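Local structure of BauA (Acinetobacter baumannii, 6HCP) at residues G359-Q364 / L429-D434; T375-G380 / P410-H415; Q493-A498 / P550-D555. The protein imports iron as its ferric preacinetobactin siderophore complex across the outer membrane, as a member of the TonB-dependent receptor family. All blocks are in the same frame, centred on the assembly; numbering follows the deposited sequence.

Interactions 1 and 2 lie in the barrel wall, whereas interaction 3 packs a loop on a strand. The first two join the same two antiparallel strands, 361-381 and 412-431, at their two ends. Their centres are 54 Å apart, and interaction 2 is nested inside the chain loop closed by interaction 1. Interaction 3, later in the chain, sets segment 493-498 on strand 549-569; its centre is 26 Å from that of interaction 2, with nearest atoms about 12 Å apart, and 49 Å from that of interaction 1. Two 1,2-ethanediols, probably from the crystallisation liquor, border interaction 2, and a C8E detergent lies about 7 Å from the side chain of L429 in interaction 1.

Interaction 1: G359-Q364 / L429-D434; sequences GSVKHQ and LSFAQD
Three groups meet at the carbonyl oxygen of K362. S430 N donates to it over 2.8 Å with an N-H...O angle of 166°, L429 CA makes a CA-H...O contact, and a water that also bonds S430 OG donates a weak hydrogen bond. K362 N returns a bond of 3.0 Å to S430 O, which completes a hydrogen-bonded antiparallel pair between neighbouring strands of the TonB-dependent receptor barrel. Each strand here adjoins a short turn, 359-360 or the turn that begins at 432, as is usual at the periplasmic rim of such barrels.

Side chains divide by sheet face. On the face of H363 and L429, CE1 of the imidazole lies 3.6 Å from L429 CD2. The ring's own polar ends are tied to neighbours, ND1 to D427 and NE2 to T358, and it stacks on F356, so its rotation is probably well fixed and a carbon is turned to the leucine. V361 suits its place because its two methyls serve two partners. CG1, anti to the backbone N (chi1 180°), meets L429 CB at 4.0 Å and stands above the centre of the F431 ring, while CG2 touches F431 CD2 at 3.7 Å.

K362 and S430 share the other face. The long lysine chain crosses the D434 side chain at about a right angle, and K362 NZ comes within 3.6 Å of D434 OD2, a long salt bridge, consistent with a weak electrostatic attraction between two side chains at the surface. Two waters knit the turns together. One links S360 OG to A432 N; the other donates to S360 O over 2.7 Å and accepts from Q433 N.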
loop_
_atom_site.group_PDB
_atom_site.type_symbol
_atom_site.label_atom_id
_atom_site.label_comp_id
_atom_site.label_asym_id
_atom_site.label_seq_id
_atom_site.Cartn_x
_atom_site.Cartn_y
_atom_site.Cartn_z
ATOM N N GLY A 359 -12.506 15.890 -64.410
ATOM C CA GLY A 359 -12.496 14.516 -64.883
ATOM C C GLY A 359 -12.794 13.552 -63.747
ATOM O O GLY A 359 -13.737 13.763 -63.001
ATOM N N SER A 360 -11.902 12.586 -63.537
ATOM C CA SER A 360 -12.081 11.560 -62.505
ATOM C C SER A 360 -11.456 11.975 -61.155
ATOM O O SER A 360 -11.307 11.130 -60.248
ATOM C CB SER A 360 -11.477 10.272 -62.968
ATOM O OG SER A 360 -10.056 10.376 -63.035
ATOM N N VAL A 361 -11.061 13.251 -61.028
ATOM C CA VAL A 361 -10.406 13.765 -59.803
ATOM C C VAL A 361 -11.384 14.664 -59.048
ATOM O O VAL A 361 -11.934 15.583 -59.613
ATOM C CB VAL A 361 -9.106 14.515 -60.138
ATOM C CG1 VAL A 361 -8.433 15.053 -58.880
ATOM C CG2 VAL A 361 -8.159 13.635 -60.927
ATOM N N LYS A 362 -11.656 14.323 -57.782
ATOM C CA LYS A 362 -12.537 15.082 -56.943
ATOM C C LYS A 362 -11.708 16.080 -56.111
ATOM O O LYS A 362 -10.655 15.736 -55.590
ATOM C CB LYS A 362 -13.312 14.148 -56.011
ATOM C CG LYS A 362 -14.309 13.229 -56.703
ATOM C CD LYS A 362 -15.056 12.336 -55.731
ATOM C CE LYS A 362 -15.977 11.359 -56.432
ATOM N NZ LYS A 362 -16.096 10.087 -55.680
ATOM N N HIS A 363 -12.248 17.283 -55.956
ATOM C CA HIS A 363 -11.612 18.382 -55.231
ATOM C C HIS A 363 -12.495 18.779 -54.054
ATOM O O HIS A 363 -13.708 18.996 -54.202
ATOM C CB HIS A 363 -11.361 19.584 -56.155
ATOM C CG HIS A 363 -10.389 19.331 -57.257
ATOM N ND1 HIS A 363 -9.162 19.962 -57.297
ATOM C CD2 HIS A 363 -10.486 18.604 -58.404
ATOM C CE1 HIS A 363 -8.525 19.608 -58.402
ATOM N NE2 HIS A 363 -9.282 18.699 -59.055
ATOM N N GLN A 364 -11.865 18.890 -52.877
ATOM C CA GLN A 364 -12.495 19.458 -51.692
ATOM C C GLN A 364 -11.552 20.527 -51.145
ATOM O O GLN A 364 -10.398 20.209 -50.859
ATOM C CB GLN A 364 -12.653 18.383 -50.614
ATOM C CG GLN A 364 -14.011 18.301 -49.949
ATOM C CD GLN A 364 -14.077 16.995 -49.190
ATOM O OE1 GLN A 364 -14.518 15.977 -49.717
ATOM N NE2 GLN A 364 -13.365 16.948 -48.078
ATOM N N LEU A 429 -7.151 16.804 -53.493
ATOM C CA LEU A 429 -7.445 16.147 -54.739
ATOM C C LEU A 429 -7.509 14.642 -54.470
ATOM O O LEU A 429 -6.500 14.074 -54.047
ATOM C CB LEU A 429 -6.341 16.462 -55.748
ATOM C CG LEU A 429 -6.210 17.917 -56.194
ATOM C CD1 LEU A 429 -5.496 18.757 -55.146
ATOM C CD2 LEU A 429 -5.440 17.989 -57.490
ATOM N N SER A 430 -8.641 14.016 -54.832
ATOM C CA SER A 430 -8.846 12.553 -54.651
ATOM C C SER A 430 -8.937 11.860 -56.014
ATOM O O SER A 430 -9.809 12.212 -56.798
ATOM C CB SER A 430 -10.077 12.266 -53.839
ATOM O OG SER A 430 -10.021 12.916 -52.583
ATOM N N PHE A 431 -7.949 10.994 -56.281
ATOM C CA PHE A 431 -7.766 10.220 -57.512
ATOM C C PHE A 431 -8.198 8.768 -57.259
ATOM O O PHE A 431 -8.125 8.280 -56.115
ATOM C CB PHE A 431 -6.292 10.171 -57.929
ATOM C CG PHE A 431 -5.596 11.497 -58.090
ATOM C CD1 PHE A 431 -5.175 12.223 -56.982
ATOM C CD2 PHE A 431 -5.290 11.984 -59.355
ATOM C CE1 PHE A 431 -4.404 13.367 -57.139
ATOM C CE2 PHE A 431 -4.585 13.169 -59.515
ATOM C CZ PHE A 431 -4.160 13.872 -58.404
ATOM N N ALA A 432 -8.559 8.068 -58.341
ATOM C CA ALA A 432 -8.656 6.591 -58.374
ATOM C C ALA A 432 -9.689 6.105 -57.361
ATOM O O ALA A 432 -9.362 5.343 -56.438
ATOM C CB ALA A 432 -7.307 5.984 -58.103
ATOM N N GLN A 433 -10.890 6.675 -57.449
ATOM C CA GLN A 433 -11.999 6.323 -56.568
ATOM C C GLN A 433 -11.590 6.529 -55.110
ATOM O O GLN A 433 -11.868 5.686 -54.250
ATOM C CB GLN A 433 -12.429 4.879 -56.824
ATOM C CG GLN A 433 -13.077 4.695 -58.187
ATOM C CD GLN A 433 -12.828 3.319 -58.747
ATOM O OE1 GLN A 433 -11.705 2.820 -58.740
ATOM N NE2 GLN A 433 -13.887 2.698 -59.234
ATOM N N ASP A 434 -10.938 7.670 -54.858
ATOM C CA ASP A 434 -10.677 8.186 -53.522
ATOM C C ASP A 434 -9.583 7.375 -52.814
ATOM O O ASP A 434 -9.310 7.613 -51.638
ATOM C CB ASP A 434 -11.970 8.257 -52.709
ATOM C CG ASP A 434 -12.944 9.299 -53.233
ATOM O OD1 ASP A 434 -12.552 10.066 -54.144
ATOM O OD2 ASP A 434 -14.103 9.280 -52.787
HETATM O O HOH W 1 -8.310 9.459 -60.855
HETATM O O HOH W 2 -11.726 8.471 -59.688
HETATM O O HOH W 3 -11.028 15.331 -52.234
#

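Interaction 2: T375-G380 / P410-H415; sequences TQDDYG and PPFLFH. With EDO (1,2-ethanediol), chain L; EDO (1,2-ethanediol), chain F.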
loop_
_atom_site.group_PDB
_atom_site.type_symbol
_atom_site.label_atom_id
_atom_site.label_comp_id
_atom_site.label_asym_id
_atom_site.label_seq_id
_atom_site.Cartn_x
_atom_site.Cartn_y
_atom_site.Cartn_z
ATOM N N THR A 375 -5.073 41.888 -25.058
ATOM C CA THR A 375 -4.476 42.923 -24.265
ATOM C C THR A 375 -4.266 42.370 -22.858
ATOM O O THR A 375 -5.090 41.597 -22.382
ATOM C CB THR A 375 -5.359 44.179 -24.234
ATOM O OG1 THR A 375 -6.587 43.841 -23.591
ATOM C CG2 THR A 375 -5.645 44.713 -25.620
ATOM N N GLN A 376 -3.143 42.741 -22.249
ATOM C CA GLN A 376 -2.710 42.154 -20.991
ATOM C C GLN A 376 -2.131 43.249 -20.087
ATOM O O GLN A 376 -1.470 44.169 -20.541
ATOM C CB GLN A 376 -1.691 41.055 -21.275
ATOM C CG GLN A 376 -1.200 40.312 -20.038
ATOM C CD GLN A 376 -0.505 39.023 -20.412
ATOM O OE1 GLN A 376 -0.943 38.318 -21.321
ATOM N NE2 GLN A 376 0.620 38.758 -19.770
ATOM N N ASP A 377 -2.347 43.088 -18.784
ATOM C CA ASP A 377 -1.638 43.814 -17.751
ATOM C C ASP A 377 -0.908 42.817 -16.848
ATOM O O ASP A 377 -1.515 41.856 -16.387
ATOM C CB ASP A 377 -2.623 44.633 -16.918
ATOM C CG ASP A 377 -3.246 45.792 -17.687
ATOM O OD1 ASP A 377 -2.510 46.449 -18.427
ATOM O OD2 ASP A 377 -4.463 45.980 -17.562
ATOM N N ASP A 378 0.366 43.100 -16.578
ATOM C CA ASP A 378 1.186 42.345 -15.672
ATOM C C ASP A 378 1.455 43.164 -14.403
ATOM O O ASP A 378 1.756 44.350 -14.479
ATOM C CB ASP A 378 2.526 41.989 -16.313
ATOM C CG ASP A 378 2.471 40.753 -17.190
ATOM O OD1 ASP A 378 1.745 40.772 -18.196
ATOM O OD2 ASP A 378 3.226 39.830 -16.901
ATOM N N TYR A 379 1.522 42.449 -13.276
ATOM C CA TYR A 379 1.838 42.971 -11.961
ATOM C C TYR A 379 2.831 42.017 -11.313
ATOM O O TYR A 379 2.766 40.809 -11.559
ATOM C CB TYR A 379 0.595 43.002 -11.073
ATOM C CG TYR A 379 -0.589 43.738 -11.623
ATOM C CD1 TYR A 379 -1.354 43.201 -12.639
ATOM C CD2 TYR A 379 -0.944 44.988 -11.129
ATOM C CE1 TYR A 379 -2.437 43.880 -13.168
ATOM C CE2 TYR A 379 -1.993 45.703 -11.684
ATOM C CZ TYR A 379 -2.754 45.142 -12.690
ATOM O OH TYR A 379 -3.823 45.817 -13.200
ATOM N N GLY A 380 3.752 42.533 -10.505
ATOM C CA GLY A 380 4.581 41.611 -9.755
ATOM C C GLY A 380 5.619 42.255 -8.864
ATOM O O GLY A 380 5.945 43.427 -8.986
ATOM N N PRO A 410 1.002 42.917 -5.513
ATOM C CA PRO A 410 2.025 43.154 -6.534
ATOM C C PRO A 410 1.708 44.428 -7.323
ATOM O O PRO A 410 0.559 44.652 -7.681
ATOM C CB PRO A 410 1.924 41.897 -7.405
ATOM C CG PRO A 410 0.468 41.499 -7.273
ATOM C CD PRO A 410 0.147 41.758 -5.808
ATOM N N PRO A 411 2.664 45.363 -7.497
ATOM C CA PRO A 411 2.399 46.584 -8.263
ATOM C C PRO A 411 2.341 46.336 -9.782
ATOM O O PRO A 411 3.009 45.425 -10.291
ATOM C CB PRO A 411 3.599 47.468 -7.913
ATOM C CG PRO A 411 4.706 46.481 -7.657
ATOM C CD PRO A 411 4.034 45.315 -6.967
ATOM N N PHE A 412 1.642 47.227 -10.492
ATOM C CA PHE A 412 1.543 47.203 -11.949
ATOM C C PHE A 412 2.929 47.339 -12.579
ATOM O O PHE A 412 3.768 48.138 -12.138
ATOM C CB PHE A 412 0.580 48.287 -12.420
ATOM C CG PHE A 412 0.577 48.476 -13.916
ATOM C CD1 PHE A 412 -0.035 47.547 -14.748
ATOM C CD2 PHE A 412 1.301 49.508 -14.497
ATOM C CE1 PHE A 412 -0.032 47.719 -16.126
ATOM C CE2 PHE A 412 1.313 49.672 -15.874
ATOM C CZ PHE A 412 0.661 48.771 -16.684
ATOM N N LEU A 413 3.213 46.485 -13.573
ATOM C CA LEU A 413 4.506 46.483 -14.235
ATOM C C LEU A 413 4.365 47.056 -15.654
ATOM O O LEU A 413 5.095 47.946 -16.022
ATOM C CB LEU A 413 5.083 45.068 -14.274
ATOM C CG LEU A 413 5.446 44.458 -12.915
ATOM C CD1 LEU A 413 5.967 43.034 -13.084
ATOM C CD2 LEU A 413 6.465 45.310 -12.179
ATOM N N PHE A 414 3.508 46.461 -16.485
ATOM C CA PHE A 414 3.427 46.893 -17.902
ATOM C C PHE A 414 2.159 46.340 -18.549
ATOM O O PHE A 414 1.566 45.355 -18.089
ATOM C CB PHE A 414 4.676 46.476 -18.680
ATOM C CG PHE A 414 4.940 44.994 -18.721
ATOM C CD1 PHE A 414 4.370 44.204 -19.706
ATOM C CD2 PHE A 414 5.794 44.393 -17.809
ATOM C CE1 PHE A 414 4.599 42.838 -19.741
ATOM C CE2 PHE A 414 5.987 43.021 -17.819
ATOM C CZ PHE A 414 5.393 42.246 -18.785
ATOM N N HIS A 415 1.735 47.049 -19.600
ATOM C CA HIS A 415 0.677 46.670 -20.483
ATOM C C HIS A 415 1.314 46.038 -21.728
ATOM O O HIS A 415 2.377 46.460 -22.140
ATOM C CB HIS A 415 -0.165 47.906 -20.836
ATOM C CG HIS A 415 -1.378 47.596 -21.633
ATOM N ND1 HIS A 415 -2.513 47.040 -21.055
ATOM C CD2 HIS A 415 -1.626 47.693 -22.963
ATOM C CE1 HIS A 415 -3.421 46.836 -21.993
ATOM N NE2 HIS A 415 -2.889 47.196 -23.174
HETATM C C1 EDO L . -6.888 43.881 -18.454
HETATM O O1 EDO L . -8.218 43.559 -18.865
HETATM C C2 EDO L . -5.968 43.610 -19.631
HETATM O O2 EDO L . -6.496 44.187 -20.831
HETATM C C1 EDO F . 1.704 34.732 -19.965
HETATM O O1 EDO F . 1.733 36.017 -20.577
HETATM C C2 EDO F . 2.821 34.660 -18.945
HETATM O O2 EDO F . 2.930 35.942 -18.350
HETATM O O HOH W 4 1.278 42.851 -19.796
#
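H415 ND1 donates to D377 OD1 over 2.7 Å, nearly straight at 170°. The oxygen lies in the plane of the imidazole, but the nitrogen approaches it from above the carboxylate plane. CG lies anti to the backbone N (chi1 -174°), and the ring beyond it presents ND1 to the aspartate. Further along the same face, F412 turns its edge toward the face of Y379 in a T-shaped pair, centroids 5.7 Å apart and planes at 73°, and F412 CB also rests on Y379 CE2. The F412 rim atom CE1 lies close to D377 OD1, where an aromatic C-H edge suits a carboxylate oxygen.

D378 and F414 occupy the other face. D378 CB sits over the phenylalanine ring, 4.0 Å from its centroid in a CH-pi contact, and its carboxylate stacks almost parallel to the ring.

The backbone beneath is an antiparallel pairing of adjacent barrel strands, broken by a classic beta bulge in which L413 and F414 both face D378. D378 O receives L413 N at 2.7 Å and, weakly, F414 N, while D378 N binds F414 O. Beyond the bulge G380 N reaches P411 O. L413 CD1 packs 3.4 Å from G380 N and beside where a CB would stand, so a glycine suits this place.

Farther out, Q376 NE2 donates to D378 OD1 over 2.8 Å, which probably limits rotation of the carboxylate over the F414 ring; the same nitrogen also bonds a 1,2-ethanediol. H415 N is held by S452 OG, and F414 touches S452 and V453.

Interaction 3: Q493-A498 / P550-D555; sequences QAPATA and PTFVSD
F552 is the bump of this contact, and A494, P495 and A498 shape the hollow that receives it. A494 CB presses against F552 CB at 3.5 Å and A498 CB reaches the same methylene at 4.2 Å; alanine suits both positions because a single methyl lets the loop come this close. F552 CG lies anti to the backbone N (chi1 -165°), and from there the ring spreads under the backbone of 493-495. A494 CA stands over one face, 3.9 Å from the centroid, and P495 CD lies over the same face, each making a CH-pi contact. The proline crosses the phenylalanine at about a right angle, and its CD touches F552 CD1 at 3.8 Å.

A type I beta turn, P495 to A498, folds the loop back and brings A498 to the same side as A494 and P495; it is closed by A498 N to P495 O at 3.1 Å. A498 CA thereby meets P550 O in a CA-H...O contact of 3.4 Å, while P550 CG lies near T497 O.

In the fold, this is an extended loop between barrel strands 478-489 and 508-520 folded against strand 549-569. N500 of the same loop bonds F552 N, and F505 meets the phenylalanine ring nearly parallel. Between the two segments themselves no hydrogen bond forms, so the fit relies on apolar contact and weak C-H interactions, with directional bonds left to flanking residues.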
loop_
_atom_site.group_PDB
_atom_site.type_symbol
_atom_site.label_atom_id
_atom_site.label_comp_id
_atom_site.label_asym_id
_atom_site.label_seq_id
_atom_site.Cartn_x
_atom_site.Cartn_y
_atom_site.Cartn_z
ATOM N N GLN A 493 13.278 39.568 -30.809
ATOM C CA GLN A 493 13.819 40.905 -31.109
ATOM C C GLN A 493 15.244 41.017 -30.561
ATOM O O GLN A 493 15.514 40.632 -29.426
ATOM C CB GLN A 493 12.936 42.003 -30.524
ATOM C CG GLN A 493 13.469 43.410 -30.798
ATOM C CD GLN A 493 12.430 44.465 -30.524
ATOM O OE1 GLN A 493 11.709 44.392 -29.537
ATOM N NE2 GLN A 493 12.305 45.437 -31.416
ATOM N N ALA A 494 16.163 41.474 -31.417
ATOM C CA ALA A 494 17.556 41.647 -31.055
ATOM C C ALA A 494 17.651 42.726 -29.976
ATOM O O ALA A 494 16.991 43.761 -30.064
ATOM C CB ALA A 494 18.364 41.991 -32.275
ATOM N N PRO A 495 18.431 42.496 -28.902
ATOM C CA PRO A 495 18.603 43.512 -27.858
ATOM C C PRO A 495 19.414 44.739 -28.326
ATOM O O PRO A 495 20.112 44.671 -29.349
ATOM C CB PRO A 495 19.327 42.721 -26.752
ATOM C CG PRO A 495 20.145 41.696 -27.510
ATOM C CD PRO A 495 19.274 41.305 -28.693
ATOM N N ALA A 496 19.433 45.788 -27.494
ATOM C CA ALA A 496 20.139 47.054 -27.770
ATOM C C ALA A 496 21.663 46.858 -27.844
ATOM O O ALA A 496 22.362 47.694 -28.429
ATOM C CB ALA A 496 19.766 48.078 -26.722
ATOM N N THR A 497 22.159 45.719 -27.335
ATOM C CA THR A 497 23.590 45.412 -27.283
ATOM C C THR A 497 24.095 44.760 -28.580
ATOM O O THR A 497 25.303 44.581 -28.752
ATOM C CB THR A 497 23.896 44.478 -26.109
ATOM O OG1 THR A 497 23.029 43.359 -26.256
ATOM C CG2 THR A 497 23.668 45.128 -24.759
ATOM N N ALA A 498 23.185 44.425 -29.504
ATOM C CA ALA A 498 23.560 43.678 -30.717
ATOM C C ALA A 498 24.058 44.635 -31.812
ATOM O O ALA A 498 23.812 45.818 -31.742
ATOM C CB ALA A 498 22.368 42.878 -31.189
ATOM N N PRO A 550 28.628 41.847 -31.371
ATOM C CA PRO A 550 27.979 40.552 -31.595
ATOM C C PRO A 550 26.648 40.749 -32.347
ATOM O O PRO A 550 25.986 41.760 -32.157
ATOM C CB PRO A 550 27.712 40.048 -30.158
ATOM C CG PRO A 550 27.447 41.343 -29.383
ATOM C CD PRO A 550 28.416 42.340 -29.995
ATOM N N THR A 551 26.287 39.771 -33.183
ATOM C CA THR A 551 25.102 39.843 -34.016
ATOM C C THR A 551 24.051 38.829 -33.531
ATOM O O THR A 551 24.371 37.680 -33.261
ATOM C CB THR A 551 25.481 39.605 -35.481
ATOM O OG1 THR A 551 26.541 40.516 -35.806
ATOM C CG2 THR A 551 24.307 39.768 -36.427
ATOM N N PHE A 552 22.808 39.288 -33.406
ATOM C CA PHE A 552 21.655 38.447 -33.063
ATOM C C PHE A 552 21.207 37.660 -34.300
ATOM O O PHE A 552 20.967 38.251 -35.369
ATOM C CB PHE A 552 20.541 39.315 -32.497
ATOM C CG PHE A 552 19.443 38.568 -31.779
ATOM C CD1 PHE A 552 19.683 37.971 -30.550
ATOM C CD2 PHE A 552 18.171 38.462 -32.329
ATOM C CE1 PHE A 552 18.677 37.294 -29.885
ATOM C CE2 PHE A 552 17.158 37.788 -31.659
ATOM C CZ PHE A 552 17.411 37.211 -30.433
ATOM N N VAL A 553 21.209 36.325 -34.186
ATOM C CA VAL A 553 21.000 35.437 -35.323
ATOM C C VAL A 553 19.890 34.426 -35.008
ATOM O O VAL A 553 19.602 34.164 -33.851
ATOM C CB VAL A 553 22.296 34.720 -35.742
ATOM C CG1 VAL A 553 23.322 35.696 -36.281
ATOM C CG2 VAL A 553 22.884 33.874 -34.618
ATOM N N SER A 554 19.292 33.869 -36.071
ATOM C CA SER A 554 18.205 32.879 -35.975
ATOM C C SER A 554 18.734 31.520 -36.440
ATOM O O SER A 554 17.973 30.719 -36.936
ATOM C CB SER A 554 17.012 33.332 -36.778
ATOM O OG SER A 554 17.388 33.520 -38.137
ATOM N N ASP A 555 19.996 31.250 -36.093
ATOM C CA ASP A 555 20.828 30.142 -36.559
ATOM C C ASP A 555 20.682 28.891 -35.673
ATOM O O ASP A 555 21.263 27.863 -35.985
ATOM C CB ASP A 555 22.321 30.507 -36.492
ATOM C CG ASP A 555 22.774 31.478 -37.557
ATOM O OD1 ASP A 555 21.966 31.756 -38.455
ATOM O OD2 ASP A 555 23.885 32.038 -37.405
#